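Local coordinates for probable branched-chain amino acid ABC transporter, amino acid binding protein (Thermus thermophilus, PDB 3LKB) that probably serves as the solute-binding component of a branched-chain amino acid ABC transporter, holding valine in the cleft between its two lobes, at residues 52-57 and 67-72; 58-63 and 87-92. The protein carries 2 engineered substitutions. All coordinates share one frame; numbering follows the deposited sequence.

Contact 1: residues 52-57 and 67-72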
loop_
_atom_site.group_PDB
_atom_site.type_symbol
_atom_site.label_atom_id
_atom_site.label_comp_id
_atom_site.label_asym_id
_atom_site.label_seq_id
_atom_site.Cartn_x
_atom_site.Cartn_y
_atom_site.Cartn_z
ATOM N N VAL A 52 2.976 3.153 17.785
ATOM C CA VAL A 52 4.030 2.852 16.875
ATOM C C VAL A 52 3.600 1.754 15.904
ATOM O O VAL A 52 3.375 0.600 16.294
ATOM C CB VAL A 52 5.310 2.520 17.602
ATOM C CG1 VAL A 52 6.380 2.165 16.606
ATOM C CG2 VAL A 52 5.716 3.724 18.495
ATOM N N VAL A 53 3.464 2.156 14.639
ATOM C CA VAL A 53 2.982 1.312 13.562
ATOM C C VAL A 53 4.067 1.217 12.505
ATOM O O VAL A 53 4.315 2.199 11.803
ATOM C CB VAL A 53 1.714 1.922 12.942
ATOM C CG1 VAL A 53 1.466 1.340 11.571
ATOM C CG2 VAL A 53 0.515 1.676 13.869
ATOM N N ARG A 54 4.713 0.049 12.407
ATOM C CA ARG A 54 5.855 -0.140 11.487
ATOM C C ARG A 54 5.455 -1.012 10.301
ATOM O O ARG A 54 4.782 -2.046 10.448
ATOM C CB ARG A 54 7.042 -0.821 12.204
ATOM C CG ARG A 54 7.436 -0.190 13.548
ATOM C CD ARG A 54 8.771 0.498 13.487
ATOM N NE ARG A 54 8.662 1.944 13.410
ATOM C CZ ARG A 54 9.293 2.804 14.222
ATOM N NH1 ARG A 54 10.079 2.369 15.204
ATOM N NH2 ARG A 54 9.151 4.108 14.023
ATOM N N ASP A 55 5.858 -0.582 9.125
ATOM C CA ASP A 55 5.733 -1.343 7.944
ATOM C C ASP A 55 6.969 -2.218 7.785
ATOM O O ASP A 55 8.022 -1.712 7.422
ATOM C CB ASP A 55 5.668 -0.373 6.767
ATOM C CG ASP A 55 5.525 -1.089 5.408
ATOM O OD1 ASP A 55 5.114 -2.276 5.330
ATOM O OD2 ASP A 55 5.827 -0.437 4.398
ATOM N N ASP A 56 6.827 -3.528 8.030
ATOM C CA ASP A 56 7.895 -4.482 7.785
ATOM C C ASP A 56 7.872 -5.095 6.400
ATOM O O ASP A 56 8.732 -5.909 6.098
ATOM C CB ASP A 56 7.878 -5.615 8.819
ATOM C CG ASP A 56 6.544 -6.423 8.826
ATOM O OD1 ASP A 56 5.893 -6.596 7.754
ATOM O OD2 ASP A 56 6.162 -6.891 9.939
ATOM N N GLN A 57 6.873 -4.736 5.586
ATOM C CA GLN A 57 6.694 -5.262 4.218
ATOM C C GLN A 57 6.756 -6.794 4.093
ATOM O O GLN A 57 7.161 -7.328 3.059
ATOM C CB GLN A 57 7.690 -4.606 3.269
ATOM C CG GLN A 57 7.512 -3.076 3.252
ATOM C CD GLN A 57 8.310 -2.391 2.200
ATOM O OE1 GLN A 57 9.529 -2.550 2.139
ATOM N NE2 GLN A 57 7.631 -1.612 1.345
ATOM N N PHE A 67 10.777 -5.499 16.443
ATOM C CA PHE A 67 10.374 -6.060 17.698
ATOM C C PHE A 67 11.436 -5.887 18.764
ATOM O O PHE A 67 11.113 -5.553 19.920
ATOM C CB PHE A 67 10.099 -7.540 17.507
ATOM C CG PHE A 67 9.669 -8.243 18.754
ATOM C CD1 PHE A 67 8.540 -7.816 19.473
ATOM C CD2 PHE A 67 10.376 -9.330 19.199
ATOM C CE1 PHE A 67 8.136 -8.468 20.611
ATOM C CE2 PHE A 67 9.970 -10.017 20.355
ATOM C CZ PHE A 67 8.854 -9.599 21.066
ATOM N N GLU A 68 12.697 -6.114 18.386
ATOM C CA GLU A 68 13.802 -5.949 19.341
ATOM C C GLU A 68 13.920 -4.512 19.816
ATOM O O GLU A 68 14.040 -4.296 21.015
ATOM C CB GLU A 68 15.129 -6.477 18.827
ATOM C CG GLU A 68 15.161 -7.989 18.851
ATOM C CD GLU A 68 16.267 -8.593 17.983
ATOM O OE1 GLU A 68 16.842 -7.899 17.080
ATOM O OE2 GLU A 68 16.547 -9.794 18.203
ATOM N N GLU A 69 13.834 -3.563 18.875
ATOM C CA GLU A 69 13.811 -2.135 19.177
ATOM C C GLU A 69 12.658 -1.847 20.101
ATOM O O GLU A 69 12.866 -1.221 21.137
ATOM C CB GLU A 69 13.693 -1.262 17.925
ATOM C CG GLU A 69 13.158 0.176 18.204
ATOM C CD GLU A 69 12.549 0.877 16.961
ATOM O OE1 GLU A 69 11.556 0.348 16.372
ATOM O OE2 GLU A 69 13.051 1.961 16.598
ATOM N N ALA A 70 11.467 -2.325 19.747
ATOM C CA ALA A 70 10.281 -2.086 20.550
ATOM C C ALA A 70 10.351 -2.717 21.955
ATOM O O ALA A 70 9.724 -2.200 22.861
ATOM C CB ALA A 70 9.024 -2.542 19.817
ATOM N N VAL A 71 11.064 -3.827 22.138
ATOM C CA VAL A 71 11.126 -4.383 23.482
ATOM C C VAL A 71 12.149 -3.578 24.301
ATOM O O VAL A 71 11.861 -3.154 25.453
ATOM C CB VAL A 71 11.353 -5.973 23.539
ATOM C CG1 VAL A 71 12.417 -6.425 22.553
ATOM C CG2 VAL A 71 11.777 -6.421 24.925
ATOM N N ASP A 72 13.306 -3.317 23.681
ATOM C CA ASP A 72 14.431 -2.594 24.310
ATOM C C ASP A 72 14.221 -1.089 24.616
ATOM O O ASP A 72 14.650 -0.575 25.660
ATOM C CB ASP A 72 15.706 -2.757 23.465
ATOM C CG ASP A 72 16.973 -2.371 24.249
ATOM O OD1 ASP A 72 17.600 -3.283 24.872
ATOM O OD2 ASP A 72 17.330 -1.151 24.283
#
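Glu69 OE1 takes a hydrogen bond from Arg54 NH1 at 2.8 Å, and this salt bridge is the one polar link between residues 52-57 and 67-72. The oxygen lies at the edge of the guanidinium, almost in its plane, while NH1 comes to it from the syn side, somewhat out of the carboxylate plane. With an N-H...O angle of 132° the bond is bent; the guanidinium and carboxylate planes are 30° apart, and Glu69 OE2 lies 3.3 Å from Arg54 NH1. The grip is therefore single-pronged, through one nitrogen. Arg54 gets there by a chain bent at chi2 (-111°) and chi3; Glu69 is extended beyond CG, and the two side chains cross at about a right angle. Val52 CG1 sits 3.8 Å above the guanidinium plane of Arg54, over its centre, and so lines one face with a methyl group. Further along, Asp55 OD1 accepts from Gln57 N at 3.0 Å, an Asx turn where the chain leaves the strand. Strand 47-55 pairs in parallel with strand 6-14, whose Phe11 touches both Arg54 and Ala70; helix 60-72 packs its Phe67 and Val71 against helix 84-97.

Contact 2: residues 58-63 and 87-92. With VAL (valine), chain C.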
loop_
_atom_site.group_PDB
_atom_site.type_symbol
_atom_site.label_atom_id
_atom_site.label_comp_id
_atom_site.label_asym_id
_atom_site.label_seq_id
_atom_site.Cartn_x
_atom_site.Cartn_y
_atom_site.Cartn_z
ATOM N N TYR A 58 6.331 -7.487 5.143
ATOM C CA TYR A 58 6.284 -8.943 5.132
ATOM C C TYR A 58 7.680 -9.526 5.124
ATOM O O TYR A 58 7.860 -10.626 4.670
ATOM C CB TYR A 58 5.532 -9.469 3.885
ATOM C CG TYR A 58 4.674 -10.674 4.170
ATOM C CD1 TYR A 58 3.694 -10.613 5.147
ATOM C CD2 TYR A 58 4.856 -11.881 3.491
ATOM C CE1 TYR A 58 2.917 -11.702 5.434
ATOM C CE2 TYR A 58 4.067 -13.000 3.785
ATOM C CZ TYR A 58 3.093 -12.885 4.747
ATOM O OH TYR A 58 2.291 -13.923 5.060
ATOM N N ASN A 59 8.663 -8.759 5.572
ATOM C CA ASN A 59 10.020 -9.252 5.654
ATOM C C ASN A 59 10.350 -9.554 7.131
ATOM O O ASN A 59 10.451 -8.661 7.970
ATOM C CB ASN A 59 10.968 -8.218 5.030
ATOM C CG ASN A 59 12.439 -8.646 5.044
ATOM O OD1 ASN A 59 12.893 -9.362 5.920
ATOM N ND2 ASN A 59 13.184 -8.172 4.071
ATOM N N ASN A 60 10.496 -10.833 7.422
ATOM C CA ASN A 60 10.711 -11.316 8.786
ATOM C C ASN A 60 11.897 -10.679 9.520
ATOM O O ASN A 60 11.784 -10.463 10.731
ATOM C CB ASN A 60 10.839 -12.840 8.806
ATOM C CG ASN A 60 9.607 -13.542 8.270
ATOM O OD1 ASN A 60 8.514 -12.980 8.174
ATOM N ND2 ASN A 60 9.784 -14.779 7.905
ATOM N N ALA A 61 12.991 -10.350 8.799
ATOM C CA ALA A 61 14.139 -9.611 9.357
ATOM C C ALA A 61 13.819 -8.176 9.763
ATOM O O ALA A 61 14.299 -7.683 10.818
ATOM C CB ALA A 61 15.343 -9.641 8.399
ATOM N N ASN A 62 13.031 -7.484 8.944
ATOM C CA ASN A 62 12.504 -6.210 9.400
ATOM C C ASN A 62 11.666 -6.420 10.677
ATOM O O ASN A 62 11.883 -5.728 11.667
ATOM C CB ASN A 62 11.739 -5.443 8.291
ATOM C CG ASN A 62 12.646 -5.072 7.123
ATOM O OD1 ASN A 62 13.828 -4.948 7.322
ATOM N ND2 ASN A 62 12.101 -4.943 5.900
ATOM N N THR A 63 10.763 -7.403 10.690
ATOM C CA THR A 63 9.894 -7.601 11.861
ATOM C C THR A 63 10.687 -7.868 13.161
ATOM O O THR A 63 10.337 -7.362 14.226
ATOM C CB THR A 63 8.926 -8.764 11.640
ATOM O OG1 THR A 63 8.243 -8.593 10.393
ATOM C CG2 THR A 63 7.922 -8.903 12.818
ATOM N N ASN A 87 5.723 -14.541 13.054
ATOM C CA ASN A 87 5.297 -15.071 14.345
ATOM C C ASN A 87 5.900 -16.422 14.648
ATOM O O ASN A 87 6.369 -16.629 15.765
ATOM C CB ASN A 87 3.779 -15.161 14.440
ATOM C CG ASN A 87 3.137 -13.822 14.733
ATOM O OD1 ASN A 87 2.804 -13.048 13.826
ATOM N ND2 ASN A 87 2.921 -13.556 15.993
ATOM N N LEU A 88 5.886 -17.355 13.682
ATOM C CA LEU A 88 6.614 -18.648 13.874
ATOM C C LEU A 88 8.073 -18.466 14.335
ATOM O O LEU A 88 8.502 -19.077 15.295
ATOM C CB LEU A 88 6.563 -19.505 12.621
ATOM C CG LEU A 88 5.139 -20.076 12.459
ATOM C CD1 LEU A 88 4.888 -20.667 11.061
ATOM C CD2 LEU A 88 4.943 -21.153 13.534
ATOM N N GLN A 89 8.786 -17.567 13.685
ATOM C CA GLN A 89 10.181 -17.315 13.907
ATOM C C GLN A 89 10.422 -16.680 15.282
ATOM O O GLN A 89 11.365 -17.018 15.948
ATOM C CB GLN A 89 10.639 -16.336 12.810
ATOM C CG GLN A 89 11.931 -16.675 12.273
ATOM C CD GLN A 89 12.402 -15.801 11.108
ATOM O OE1 GLN A 89 12.769 -14.624 11.286
ATOM N NE2 GLN A 89 12.461 -16.417 9.915
ATOM N N LEU A 90 9.585 -15.722 15.677
ATOM C CA LEU A 90 9.673 -15.081 17.002
ATOM C C LEU A 90 9.115 -15.842 18.201
ATOM O O LEU A 90 9.303 -15.368 19.330
ATOM C CB LEU A 90 8.934 -13.739 16.965
ATOM C CG LEU A 90 9.374 -12.936 15.755
ATOM C CD1 LEU A 90 8.581 -11.706 15.759
ATOM C CD2 LEU A 90 10.824 -12.617 15.945
ATOM N N LYS A 91 8.395 -16.954 17.991
ATOM C CA LYS A 91 7.814 -17.707 19.134
ATOM C C LYS A 91 8.835 -17.968 20.278
ATOM O O LYS A 91 8.564 -17.621 21.439
ATOM C CB LYS A 91 7.144 -19.029 18.701
ATOM C CG LYS A 91 5.723 -18.925 18.124
ATOM C CD LYS A 91 5.188 -20.316 17.703
ATOM C CE LYS A 91 4.458 -21.028 18.893
ATOM N NZ LYS A 91 3.970 -22.411 18.554
ATOM N N PRO A 92 10.025 -18.535 19.969
ATOM C CA PRO A 92 10.995 -18.764 21.088
ATOM C C PRO A 92 11.307 -17.496 21.903
ATOM O O PRO A 92 11.409 -17.550 23.129
ATOM C CB PRO A 92 12.275 -19.247 20.354
ATOM C CG PRO A 92 11.732 -19.934 19.123
ATOM C CD PRO A 92 10.532 -19.069 18.686
HETATM N N VAL C . -1.523 -12.404 5.757
HETATM C CA VAL C . -1.582 -13.068 7.116
HETATM C C VAL C . -1.295 -12.158 8.259
HETATM O O VAL C . -2.276 -11.655 8.760
HETATM C CB VAL C . -0.610 -14.216 7.275
HETATM C CG1 VAL C . 0.772 -13.777 7.257
HETATM C CG2 VAL C . -0.873 -14.832 8.503
#
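Asn60 and Gln89 meet across the gap between two helices with their amide planes 88° apart, almost perpendicular. What touches is the stem of one and the head of the other: Gln89 OE1 comes to 3.6 Å from Asn60 CB, while Gln89 NE2 and Asn60 ND2 lie 3.7 Å from each other. No hydrogen bond joins the amides, so this is van der Waals contact between polar groups near the surface. Gln89 runs out extended beyond CG, which carries its amide over to the first turn of helix 60-72. One turn deeper the contact is methyl to methyl, Thr63 CG2 to Leu90 CD1 at 4.1 Å. Thr63 places CG2 anti to its own backbone nitrogen, and its OG1 is taken up by a hydrogen bond with Asp56. Before the helix, Asn59 sits at the N-cap and accepts weakly from Ala61 N through OD1 (3.0 Å). Tyr58, just ahead of it, has its ring edge at the side chain of the bound valine; the modelled approach of its hydroxyl is too close to be trusted. Tyr58 also touches Thr20 and Ala83, two further pocket residues. With an alanine here the ring edge would be gone, which is likely to open a gap beside the ligand's CG1 and lose the contacts with Thr20 and Ala83. Helix 60-72 lies beside helix 84-97, with Ala86 of the latter touching Asn60 and Thr63, while the side chain of Asn87 touches Thr101 and Pro103 of strand 101-103.

How the contacts relate
The two contacts lie about 11 Å apart, centre to centre, on the same side of the chain's centre, and both use helix 60-72. Along the chain their segments alternate: 52-57, 58-63, 67-72, then 87-92. Contact 1 ties the later part of that helix back to strand 47-55, and contact 2 joins its first turns to helix 84-97. The loop residue Asp56 joins the two contacts directly. The loop between strand and helix carries Tyr58 of the valine pocket, in contact 2, whereas contact 1 lies farther along the helix at the surface, in the same lobe of this periplasmic binding protein fold.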